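Local coordinates for cytochrome c-552/4 domain-containing protein (PDB 4QO5), which is a membrane-associated octaheme cytochrome c that binds iron in covalently attached hemes and probably takes part in electron transfer or redox chemistry, at residues A145-T150 with T165-C170; H201-V206 with C215-P220; L319-P324 with K436-L441. One frame throughout, in Å; residues are numbered along the deposited sequence.

Interaction 1 (A145-T150 with T165-C170). With HEC (heme c), chain E.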
loop_
_atom_site.group_PDB
_atom_site.type_symbol
_atom_site.label_atom_id
_atom_site.label_comp_id
_atom_site.label_asym_id
_atom_site.label_seq_id
_atom_site.Cartn_x
_atom_site.Cartn_y
_atom_site.Cartn_z
ATOM N N ALA A 145 -3.750 -20.141 17.936
ATOM C CA ALA A 145 -5.128 -19.729 17.662
ATOM C C ALA A 145 -5.247 -19.101 16.281
ATOM O O ALA A 145 -6.328 -19.094 15.675
ATOM C CB ALA A 145 -5.614 -18.750 18.738
ATOM N N SER A 146 -4.134 -18.576 15.777
ATOM C CA SER A 146 -4.162 -17.810 14.537
ATOM C C SER A 146 -3.848 -18.643 13.305
ATOM O O SER A 146 -4.062 -18.188 12.193
ATOM C CB SER A 146 -3.177 -16.640 14.610
ATOM O OG SER A 146 -3.475 -15.780 15.693
ATOM N N THR A 147 -3.324 -19.854 13.498
ATOM C CA THR A 147 -2.774 -20.617 12.382
ATOM C C THR A 147 -3.171 -22.084 12.382
ATOM O O THR A 147 -2.659 -22.866 11.584
ATOM C CB THR A 147 -1.241 -20.572 12.399
ATOM O OG1 THR A 147 -0.776 -21.123 13.640
ATOM C CG2 THR A 147 -0.739 -19.136 12.260
ATOM N N MET A 148 -4.070 -22.465 13.280
ATOM C CA MET A 148 -4.503 -23.854 13.370
ATOM C C MET A 148 -6.009 -23.897 13.507
ATOM O O MET A 148 -6.618 -22.968 14.034
ATOM C CB MET A 148 -3.838 -24.556 14.567
ATOM C CG MET A 148 -2.313 -24.572 14.492
ATOM S SD MET A 148 -1.496 -25.152 16.002
ATOM C CE MET A 148 -1.717 -26.918 15.857
ATOM N N PHE A 149 -6.614 -24.963 13.003
ATOM C CA PHE A 149 -8.044 -25.173 13.166
ATOM C C PHE A 149 -8.308 -26.664 13.091
ATOM O O PHE A 149 -7.430 -27.439 12.704
ATOM C CB PHE A 149 -8.827 -24.442 12.069
ATOM C CG PHE A 149 -8.512 -24.929 10.678
ATOM C CD1 PHE A 149 -9.305 -25.877 10.063
ATOM C CD2 PHE A 149 -7.399 -24.448 10.003
ATOM C CE1 PHE A 149 -9.000 -26.334 8.794
ATOM C CE2 PHE A 149 -7.093 -24.896 8.736
ATOM C CZ PHE A 149 -7.883 -25.838 8.135
ATOM N N THR A 150 -9.519 -27.066 13.456
ATOM C CA THR A 150 -9.899 -28.464 13.375
ATOM C C THR A 150 -10.964 -28.673 12.305
ATOM O O THR A 150 -11.841 -27.831 12.112
ATOM C CB THR A 150 -10.434 -28.968 14.715
ATOM O OG1 THR A 150 -11.619 -28.236 15.055
ATOM C CG2 THR A 150 -9.388 -28.764 15.796
ATOM N N THR A 165 4.991 -20.372 7.017
ATOM C CA THR A 165 4.722 -19.416 5.959
ATOM C C THR A 165 4.191 -18.102 6.525
ATOM O O THR A 165 4.102 -17.112 5.791
ATOM C CB THR A 165 3.735 -19.980 4.926
ATOM O OG1 THR A 165 3.852 -19.234 3.712
ATOM C CG2 THR A 165 2.298 -19.908 5.438
ATOM N N SER A 166 3.847 -18.102 7.817
ATOM C CA SER A 166 3.314 -16.890 8.464
ATOM C C SER A 166 4.249 -16.302 9.526
ATOM O O SER A 166 5.253 -15.681 9.174
ATOM C CB SER A 166 1.891 -17.110 9.008
ATOM O OG SER A 166 1.803 -18.188 9.908
ATOM N N CYS A 167 3.952 -16.524 10.800
ATOM C CA CYS A 167 4.745 -15.891 11.879
ATOM C C CYS A 167 6.236 -16.133 11.718
ATOM O O CYS A 167 7.031 -15.219 11.901
ATOM C CB CYS A 167 4.372 -16.388 13.263
ATOM S SG CYS A 167 2.686 -16.844 13.565
ATOM N N LEU A 168 6.628 -17.370 11.394
ATOM C CA LEU A 168 8.052 -17.692 11.410
ATOM C C LEU A 168 8.824 -17.114 10.227
ATOM O O LEU A 168 10.049 -17.055 10.256
ATOM C CB LEU A 168 8.268 -19.205 11.546
ATOM C CG LEU A 168 7.496 -19.766 12.739
ATOM C CD1 LEU A 168 7.785 -21.250 12.900
ATOM C CD2 LEU A 168 7.856 -19.018 14.036
ATOM N N ALA A 169 8.116 -16.670 9.187
ATOM C CA ALA A 169 8.782 -15.994 8.075
ATOM C C ALA A 169 9.481 -14.706 8.542
ATOM O O ALA A 169 10.534 -14.322 8.023
ATOM C CB ALA A 169 7.783 -15.675 6.956
ATOM N N CYS A 170 8.885 -14.016 9.503
ATOM C CA CYS A 170 9.519 -12.808 10.012
ATOM C C CYS A 170 10.330 -13.043 11.255
ATOM O O CYS A 170 11.398 -12.458 11.403
ATOM C CB CYS A 170 8.482 -11.757 10.332
ATOM S SG CYS A 170 7.621 -11.383 8.789
HETATM FE FE HEC E . 5.137 -10.849 15.166
HETATM C CHA HEC E . 6.671 -8.876 17.590
HETATM C CHB HEC E . 3.350 -12.378 17.651
HETATM C CHC HEC E . 3.427 -12.696 12.820
HETATM C CHD HEC E . 6.496 -8.949 12.703
HETATM N NA HEC E . 5.010 -10.610 17.212
HETATM C C1A HEC E . 5.801 -9.839 18.030
HETATM C C2A HEC E . 5.547 -10.223 19.406
HETATM C C3A HEC E . 4.623 -11.182 19.388
HETATM C C4A HEC E . 4.267 -11.437 18.022
HETATM C CMA HEC E . 3.974 -11.931 20.569
HETATM C CAA HEC E . 6.239 -9.644 20.662
HETATM C CBA HEC E . 7.294 -10.690 21.040
HETATM C CGA HEC E . 8.168 -10.257 22.196
HETATM O O1A HEC E . 8.078 -10.876 23.288
HETATM O O2A HEC E . 8.952 -9.296 22.022
HETATM N NB HEC E . 3.723 -12.249 15.244
HETATM C C1B HEC E . 3.076 -12.730 16.356
HETATM C C2B HEC E . 2.135 -13.748 15.969
HETATM C C3B HEC E . 2.112 -13.768 14.630
HETATM C C4B HEC E . 3.151 -12.886 14.154
HETATM C CMB HEC E . 1.180 -14.446 16.970
HETATM C CAB HEC E . 1.253 -14.551 13.611
HETATM C CBB HEC E . -0.118 -15.121 14.032
HETATM N NC HEC E . 4.917 -10.831 13.182
HETATM C C1C HEC E . 4.270 -11.723 12.358
HETATM C C2C HEC E . 4.758 -11.552 11.004
HETATM C C3C HEC E . 5.456 -10.407 11.047
HETATM C C4C HEC E . 5.669 -10.006 12.387
HETATM C CMC HEC E . 4.096 -12.269 9.798
HETATM C CAC HEC E . 6.163 -9.521 10.036
HETATM C CBC HEC E . 5.184 -9.143 8.883
HETATM N ND HEC E . 6.393 -9.186 15.146
HETATM C C1D HEC E . 6.803 -8.551 13.988
HETATM C C2D HEC E . 7.575 -7.389 14.338
HETATM C C3D HEC E . 7.618 -7.352 15.859
HETATM C C4D HEC E . 6.861 -8.504 16.278
HETATM C CMD HEC E . 8.219 -6.392 13.371
HETATM C CAD HEC E . 8.288 -6.290 16.763
HETATM C CBD HEC E . 7.381 -5.064 16.746
HETATM C CGD HEC E . 7.815 -4.045 17.765
HETATM O O1D HEC E . 7.386 -2.872 17.635
HETATM O O2D HEC E . 8.579 -4.388 18.693
HETATM O O HOH W 1 3.302 -9.137 14.983
#
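Thr147 and Cys167 meet beside a flat heme c, whose two faces differ. On one face a water stands 2.5 Å from FE; both cysteine sulfurs lie on the opposite side. They are held by thioethers at the porphyrin edge, modelled long: Cys167 SG to the heme CAB and Cys170 SG to CAC are each 2.7 Å. Ser166 O, on the cysteine side, comes within 3.7 Å of the methyl CMC at the rim. On the water side, Ser146 CB is 3.5 Å from CBB, where a small side chain lets the backbone come close to the pyrrole substituent.

Between the two segments the contact is slight, a methyl packed against a hydroxyl oxygen and a sulfur, with no hydrogen bond across it. The methyl CG2 of Thr147 faces Ser166 OG at 3.6 Å and reaches Cys167 SG at 4.3 Å. Thr147 suits this place because its branches divide the work: with chi1 at 59°, OG1 turns back to Val143 O and meets Gln163 NE2, leaving the methyl toward the second segment. Ser166 OG is hydrogen-bonded to Ser162 O, and Ser166 O accepts Ala169 N in the first turn of the next helix.

Cys167 to Cys170, followed by His171, form the classic CXXCH heme-attachment motif. His171 is an axial iron ligand and probably supplies the bond on the cysteine side. Water in the other position is consistent with a heme that could take up an exogenous ligand.

Helix 137-147 runs up to the segment that leads into helix 167-171, while strand 149-151 leaves to pair with 154-156. Helix 129-134 backs the motif through Leu133 on Cys167 and Met134 on Leu168, and Ser146 O accepts a hydrogen bond from Thr502 of the second subunit.

Interaction 2 (H201-V206 with C215-P220). With HEC (heme c), chain F.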
loop_
_atom_site.group_PDB
_atom_site.type_symbol
_atom_site.label_atom_id
_atom_site.label_comp_id
_atom_site.label_asym_id
_atom_site.label_seq_id
_atom_site.Cartn_x
_atom_site.Cartn_y
_atom_site.Cartn_z
ATOM N N HIS A 201 14.570 -16.556 6.437
ATOM C CA HIS A 201 15.494 -15.488 6.819
ATOM C C HIS A 201 14.901 -14.530 7.847
ATOM O O HIS A 201 15.137 -13.334 7.795
ATOM C CB HIS A 201 16.015 -14.766 5.570
ATOM C CG HIS A 201 16.565 -15.715 4.547
ATOM N ND1 HIS A 201 15.759 -16.352 3.626
ATOM C CD2 HIS A 201 17.816 -16.200 4.357
ATOM C CE1 HIS A 201 16.497 -17.171 2.892
ATOM N NE2 HIS A 201 17.749 -17.097 3.315
ATOM N N GLY A 202 14.112 -15.073 8.775
ATOM C CA GLY A 202 13.582 -14.277 9.863
ATOM C C GLY A 202 14.699 -13.902 10.829
ATOM O O GLY A 202 15.716 -14.583 10.911
ATOM N N VAL A 203 14.508 -12.818 11.575
ATOM C CA VAL A 203 15.603 -12.259 12.364
ATOM C C VAL A 203 16.132 -13.165 13.464
ATOM O O VAL A 203 17.296 -13.052 13.822
ATOM C CB VAL A 203 15.239 -10.885 12.951
ATOM C CG1 VAL A 203 15.066 -9.884 11.817
ATOM C CG2 VAL A 203 13.965 -11.006 13.783
ATOM N N GLY A 204 15.282 -14.030 14.019
ATOM C CA GLY A 204 15.691 -14.938 15.075
ATOM C C GLY A 204 15.891 -16.375 14.609
ATOM O O GLY A 204 15.723 -17.310 15.392
ATOM N N ARG A 205 16.234 -16.560 13.335
ATOM C CA ARG A 205 16.422 -17.918 12.799
ATOM C C ARG A 205 17.431 -18.703 13.647
ATOM O O ARG A 205 18.503 -18.186 13.981
ATOM C CB ARG A 205 16.906 -17.877 11.361
ATOM C CG ARG A 205 17.019 -19.291 10.698
ATOM C CD ARG A 205 17.516 -19.119 9.283
ATOM N NE ARG A 205 18.937 -18.778 9.274
ATOM C CZ ARG A 205 19.543 -18.065 8.327
ATOM N NH1 ARG A 205 18.862 -17.573 7.279
ATOM N NH2 ARG A 205 20.842 -17.842 8.427
ATOM N N VAL A 206 17.081 -19.934 14.008
ATOM C CA VAL A 206 17.994 -20.774 14.798
ATOM C C VAL A 206 18.796 -21.646 13.836
ATOM O O VAL A 206 18.272 -22.582 13.245
ATOM C CB VAL A 206 17.226 -21.637 15.818
ATOM C CG1 VAL A 206 18.194 -22.429 16.703
ATOM C CG2 VAL A 206 16.309 -20.750 16.665
ATOM N N CYS A 215 21.780 -12.952 9.070
ATOM C CA CYS A 215 22.437 -11.692 8.729
ATOM C C CYS A 215 22.115 -11.184 7.335
ATOM O O CYS A 215 22.730 -10.232 6.879
ATOM C CB CYS A 215 23.949 -11.815 8.856
ATOM S SG CYS A 215 24.487 -12.208 10.515
ATOM N N THR A 216 21.175 -11.824 6.654
ATOM C CA THR A 216 20.770 -11.365 5.333
ATOM C C THR A 216 19.422 -10.673 5.374
ATOM O O THR A 216 18.917 -10.209 4.351
ATOM C CB THR A 216 20.708 -12.535 4.349
ATOM O OG1 THR A 216 19.951 -13.585 4.962
ATOM C CG2 THR A 216 22.132 -13.037 4.070
ATOM N N ALA A 217 18.799 -10.629 6.543
ATOM C CA ALA A 217 17.718 -9.678 6.687
ATOM C C ALA A 217 18.396 -8.300 6.599
ATOM O O ALA A 217 19.560 -8.158 7.001
ATOM C CB ALA A 217 16.996 -9.867 8.009
ATOM N N CYS A 218 17.676 -7.322 6.045
ATOM C CA CYS A 218 18.117 -5.922 5.930
ATOM C C CYS A 218 19.109 -5.679 4.800
ATOM O O CYS A 218 18.873 -4.848 3.923
ATOM C CB CYS A 218 18.650 -5.405 7.287
ATOM S SG CYS A 218 17.369 -5.818 8.493
ATOM N N HIS A 219 20.228 -6.392 4.826
ATOM C CA HIS A 219 21.137 -6.369 3.686
ATOM C C HIS A 219 21.256 -7.801 3.150
ATOM O O HIS A 219 22.046 -8.611 3.656
ATOM C CB HIS A 219 22.498 -5.759 4.035
ATOM C CG HIS A 219 22.960 -6.063 5.418
ATOM N ND1 HIS A 219 23.133 -7.351 5.885
ATOM C CD2 HIS A 219 23.259 -5.252 6.461
ATOM C CE1 HIS A 219 23.529 -7.320 7.137
ATOM N NE2 HIS A 219 23.604 -6.053 7.512
ATOM N N PRO A 220 20.438 -8.123 2.132
ATOM C CA PRO A 220 20.406 -9.490 1.585
ATOM C C PRO A 220 21.701 -9.912 0.932
ATOM O O PRO A 220 22.484 -9.068 0.480
ATOM C CB PRO A 220 19.306 -9.438 0.500
ATOM C CG PRO A 220 18.568 -8.168 0.726
ATOM C CD PRO A 220 19.458 -7.222 1.499
HETATM FE FE HEC F . 23.991 -5.282 9.456
HETATM C CHA HEC F . 25.550 -2.458 8.199
HETATM C CHB HEC F . 26.929 -6.989 9.426
HETATM C CHC HEC F . 22.412 -8.075 10.777
HETATM C CHD HEC F . 21.033 -3.612 9.536
HETATM N NA HEC F . 25.810 -4.792 8.884
HETATM C C1A HEC F . 26.305 -3.580 8.458
HETATM C C2A HEC F . 27.727 -3.682 8.275
HETATM C C3A HEC F . 28.089 -4.913 8.629
HETATM C C4A HEC F . 26.911 -5.655 9.036
HETATM C CMA HEC F . 29.518 -5.473 8.604
HETATM C CAA HEC F . 28.659 -2.558 7.778
HETATM C CBA HEC F . 28.818 -1.494 8.873
HETATM C CGA HEC F . 29.614 -2.079 10.015
HETATM O O1A HEC F . 30.849 -2.251 9.860
HETATM O O2A HEC F . 29.012 -2.371 11.075
HETATM N NB HEC F . 24.566 -7.132 9.929
HETATM C C1B HEC F . 25.842 -7.640 9.958
HETATM C C2B HEC F . 25.797 -8.942 10.600
HETATM C C3B HEC F . 24.521 -9.124 11.002
HETATM C C4B HEC F . 23.747 -8.045 10.549
HETATM C CMB HEC F . 27.064 -9.779 10.910
HETATM C CAB HEC F . 23.665 -10.107 11.830
HETATM C CBB HEC F . 24.433 -10.553 13.125
HETATM N NC HEC F . 22.193 -5.794 10.070
HETATM C C1C HEC F . 21.643 -6.967 10.515
HETATM C C2C HEC F . 20.204 -6.935 10.409
HETATM C C3C HEC F . 19.952 -5.619 10.338
HETATM C C4C HEC F . 21.115 -4.928 9.921
HETATM C CMC HEC F . 19.343 -7.983 11.158
HETATM C CAC HEC F . 18.695 -4.752 10.394
HETATM C CBC HEC F . 17.692 -5.111 11.530
HETATM N ND HEC F . 23.377 -3.365 8.936
HETATM C C1D HEC F . 22.094 -2.878 9.093
HETATM C C2D HEC F . 22.058 -1.494 8.738
HETATM C C3D HEC F . 23.467 -1.147 8.292
HETATM C C4D HEC F . 24.222 -2.365 8.486
HETATM C CMD HEC F . 20.826 -0.562 8.752
HETATM C CAD HEC F . 24.014 0.220 7.854
HETATM C CBD HEC F . 24.539 0.805 9.176
HETATM C CGD HEC F . 24.838 2.275 9.115
HETATM O O1D HEC F . 25.770 2.721 9.840
HETATM O O2D HEC F . 24.152 3.014 8.367
#
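Thr216 OG1 lies 3.4 Å from His201 CD2, approached obliquely to the imidazole, and is hydrogen-bonded to a propionate oxygen of a neighbouring heme c. The other oxygen of that propionate takes Arg205 NH1, which pairs a neutral hydroxyl with a charged guanidinium on one carboxylate. His201 offers Thr216 a ring carbon because both its nitrogens are engaged: ND1 with a propionate of a further heme and NE2 with Tyr198 OH. With chi1 at 49°, OG1 of Thr216 sits between its backbone N and carbonyl carbon, the branch that reaches this carboxylate.

The rest of the contact is packing. Ala217 CB rests 3.9 Å from His201 O and 4.3 Å from Val203 CG1, and its small methyl lets the type I turn from Gly202 to Arg205 lie close by.

Cys215 and Cys218 carry the heme of a CXXCH motif through thioethers to CAB and CAC. His219 NE2 binds its iron at 2.1 Å, with His306 as the second axial ligand. Ala217 O lies 3.8 Å above one face of the His219 ring, toward its rim.

Four hemes therefore converge on these two parts of one long loop. Arg205 would be expected to offset the propionate's charge and may influence the heme's reduction potential, while two histidine ligands fill both axial positions, consistent with electron transfer rather than ligand binding.

Interaction 3 (L319-P324 with K436-L441)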
loop_
_atom_site.group_PDB
_atom_site.type_symbol
_atom_site.label_atom_id
_atom_site.label_comp_id
_atom_site.label_asym_id
_atom_site.label_seq_id
_atom_site.Cartn_x
_atom_site.Cartn_y
_atom_site.Cartn_z
ATOM N N LEU A 319 1.861 -5.334 24.918
ATOM C CA LEU A 319 1.824 -6.707 25.409
ATOM C C LEU A 319 1.245 -6.819 26.821
ATOM O O LEU A 319 1.947 -7.257 27.737
ATOM C CB LEU A 319 3.232 -7.304 25.367
ATOM C CG LEU A 319 3.834 -7.394 23.958
ATOM C CD1 LEU A 319 5.341 -7.667 24.009
ATOM C CD2 LEU A 319 3.101 -8.458 23.119
ATOM N N ILE A 320 -0.016 -6.425 27.017
ATOM C CA ILE A 320 -0.899 -5.910 25.960
ATOM C C ILE A 320 -0.863 -4.374 25.921
ATOM O O ILE A 320 -1.384 -3.756 24.987
ATOM C CB ILE A 320 -2.346 -6.363 26.192
ATOM C CG1 ILE A 320 -2.860 -5.774 27.510
ATOM C CG2 ILE A 320 -2.436 -7.898 26.161
ATOM C CD1 ILE A 320 -4.310 -6.075 27.812
ATOM N N TYR A 321 -0.230 -3.773 26.929
ATOM C CA TYR A 321 -0.033 -2.319 26.987
ATOM C C TYR A 321 1.372 -1.931 26.526
ATOM O O TYR A 321 2.291 -2.744 26.591
ATOM C CB TYR A 321 -0.245 -1.825 28.418
ATOM C CG TYR A 321 -1.577 -2.251 28.995
ATOM C CD1 TYR A 321 -2.758 -1.632 28.588
ATOM C CD2 TYR A 321 -1.662 -3.287 29.910
ATOM C CE1 TYR A 321 -3.977 -2.026 29.102
ATOM C CE2 TYR A 321 -2.878 -3.689 30.426
ATOM C CZ TYR A 321 -4.036 -3.053 30.011
ATOM O OH TYR A 321 -5.259 -3.447 30.520
ATOM N N ALA A 322 1.536 -0.687 26.082
ATOM C CA ALA A 322 2.858 -0.141 25.807
ATOM C C ALA A 322 3.561 0.012 27.161
ATOM O O ALA A 322 2.930 0.358 28.166
ATOM C CB ALA A 322 2.756 1.207 25.097
ATOM N N HIS A 323 4.861 -0.251 27.179
ATOM C CA HIS A 323 5.587 -0.391 28.446
ATOM C C HIS A 323 7.052 -0.006 28.277
ATOM O O HIS A 323 7.568 -0.024 27.180
ATOM C CB HIS A 323 5.492 -1.835 28.914
ATOM C CG HIS A 323 5.896 -2.829 27.873
ATOM N ND1 HIS A 323 5.051 -3.220 26.857
ATOM C CD2 HIS A 323 7.054 -3.508 27.682
ATOM C CE1 HIS A 323 5.668 -4.102 26.088
ATOM N NE2 HIS A 323 6.885 -4.293 26.565
ATOM N N PRO A 324 7.744 0.323 29.388
ATOM C CA PRO A 324 9.163 0.655 29.211
ATOM C C PRO A 324 9.915 -0.510 28.568
ATOM O O PRO A 324 9.546 -1.670 28.769
ATOM C CB PRO A 324 9.653 0.896 30.653
ATOM C CG PRO A 324 8.418 1.301 31.403
ATOM C CD PRO A 324 7.282 0.523 30.769
ATOM N N LYS A 436 -10.049 -0.745 28.546
ATOM C CA LYS A 436 -11.493 -0.777 28.339
ATOM C C LYS A 436 -11.919 -2.038 27.581
ATOM O O LYS A 436 -12.874 -2.709 27.975
ATOM C CB LYS A 436 -11.962 0.476 27.592
ATOM C CG LYS A 436 -13.486 0.604 27.507
ATOM C CD LYS A 436 -13.893 1.896 26.818
ATOM C CE LYS A 436 -15.404 2.026 26.726
ATOM N NZ LYS A 436 -16.024 2.392 28.023
ATOM N N THR A 437 -11.227 -2.363 26.493
ATOM C CA THR A 437 -11.586 -3.563 25.740
ATOM C C THR A 437 -11.301 -4.818 26.554
ATOM O O THR A 437 -11.997 -5.829 26.412
ATOM C CB THR A 437 -10.873 -3.647 24.371
ATOM O OG1 THR A 437 -9.454 -3.688 24.565
ATOM C CG2 THR A 437 -11.230 -2.449 23.503
ATOM N N THR A 438 -10.288 -4.753 27.418
ATOM C CA THR A 438 -9.974 -5.888 28.278
ATOM C C THR A 438 -11.114 -6.153 29.272
ATOM O O THR A 438 -11.468 -7.308 29.539
ATOM C CB THR A 438 -8.635 -5.687 29.028
ATOM O OG1 THR A 438 -7.575 -5.534 28.067
ATOM C CG2 THR A 438 -8.343 -6.874 29.926
ATOM N N VAL A 439 -11.697 -5.086 29.808
ATOM C CA VAL A 439 -12.824 -5.234 30.727
ATOM C C VAL A 439 -14.063 -5.753 29.989
ATOM O O VAL A 439 -14.836 -6.538 30.541
ATOM C CB VAL A 439 -13.133 -3.915 31.484
ATOM C CG1 VAL A 439 -14.427 -4.029 32.283
ATOM C CG2 VAL A 439 -11.976 -3.577 32.414
ATOM N N LEU A 440 -14.263 -5.301 28.753
ATOM C CA LEU A 440 -15.342 -5.838 27.924
ATOM C C LEU A 440 -15.146 -7.344 27.693
ATOM O O LEU A 440 -16.103 -8.113 27.708
ATOM C CB LEU A 440 -15.443 -5.101 26.585
ATOM C CG LEU A 440 -15.880 -3.635 26.679
ATOM C CD1 LEU A 440 -15.724 -2.926 25.354
ATOM C CD2 LEU A 440 -17.318 -3.539 27.169
ATOM N N LEU A 441 -13.905 -7.765 27.493
ATOM C CA LEU A 441 -13.639 -9.195 27.345
ATOM C C LEU A 441 -13.968 -9.971 28.626
ATOM O O LEU A 441 -14.532 -11.064 28.561
ATOM C CB LEU A 441 -12.204 -9.461 26.910
ATOM C CG LEU A 441 -11.936 -10.945 26.615
ATOM C CD1 LEU A 441 -12.950 -11.508 25.615
ATOM C CD2 LEU A 441 -10.546 -11.124 26.092
#
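Ile320 lays its terminal methyl CD1 against the hydroxyl of Thr438, CD1 to OG1 being 3.3 Å. Its CG1 stands between backbone N and carbonyl carbon (chi1 63°) and the chain then runs extended, which carries CD1 out to the helix. On the way, CG1 lies 3.5 Å above one face of the Tyr321 ring, toward its rim. The Tyr321 hydroxyl ends 4.0 Å from Thr438 OG1, but its own hydrogen bond goes to Leu369 O. Thr438 likewise meets the loop while its hydroxyl is already bonded to Thr434 O, one turn back, and to Trp469 NE1.

The loop is also tied together from within. A cis peptide precedes Ile320, and Tyr321 O accepts both Leu319 N and His323 ND1, the latter at 2.8 Å with an N-H...O angle of 165° and the acceptor close to the imidazole plane.

Asn431, Thr434 and Leu435 extend the helical surface under Tyr321. This is a two-stranded antiparallel hairpin, 314-315 with 323-324, whose connecting loop docks on long helix 413-447, part of the helical C-terminal region of this multiheme cytochrome.

Overall arrangement
All three contacts are largely buried, but their surroundings differ. Interaction 2 lies deepest, about 9 Å from the chain centre to its own, against about 17 Å for interaction 1 and about 22 Å for interaction 3. Interactions 1 and 2 each carry a CXXCH motif and touch through Cys170 O and Val203 N, 3.1 Å apart, a probable backbone hydrogen bond that places 165-170 beside 201-206. Interaction 3 joins a loop to the long helix 413-447 without a heme between its segments. Water occupies one axial position in interaction 1, whereas in interaction 2 histidines take both. Subunit assembly links the outer pair: Thr150 O of 145-150 accepts Lys436 NZ of the second subunit.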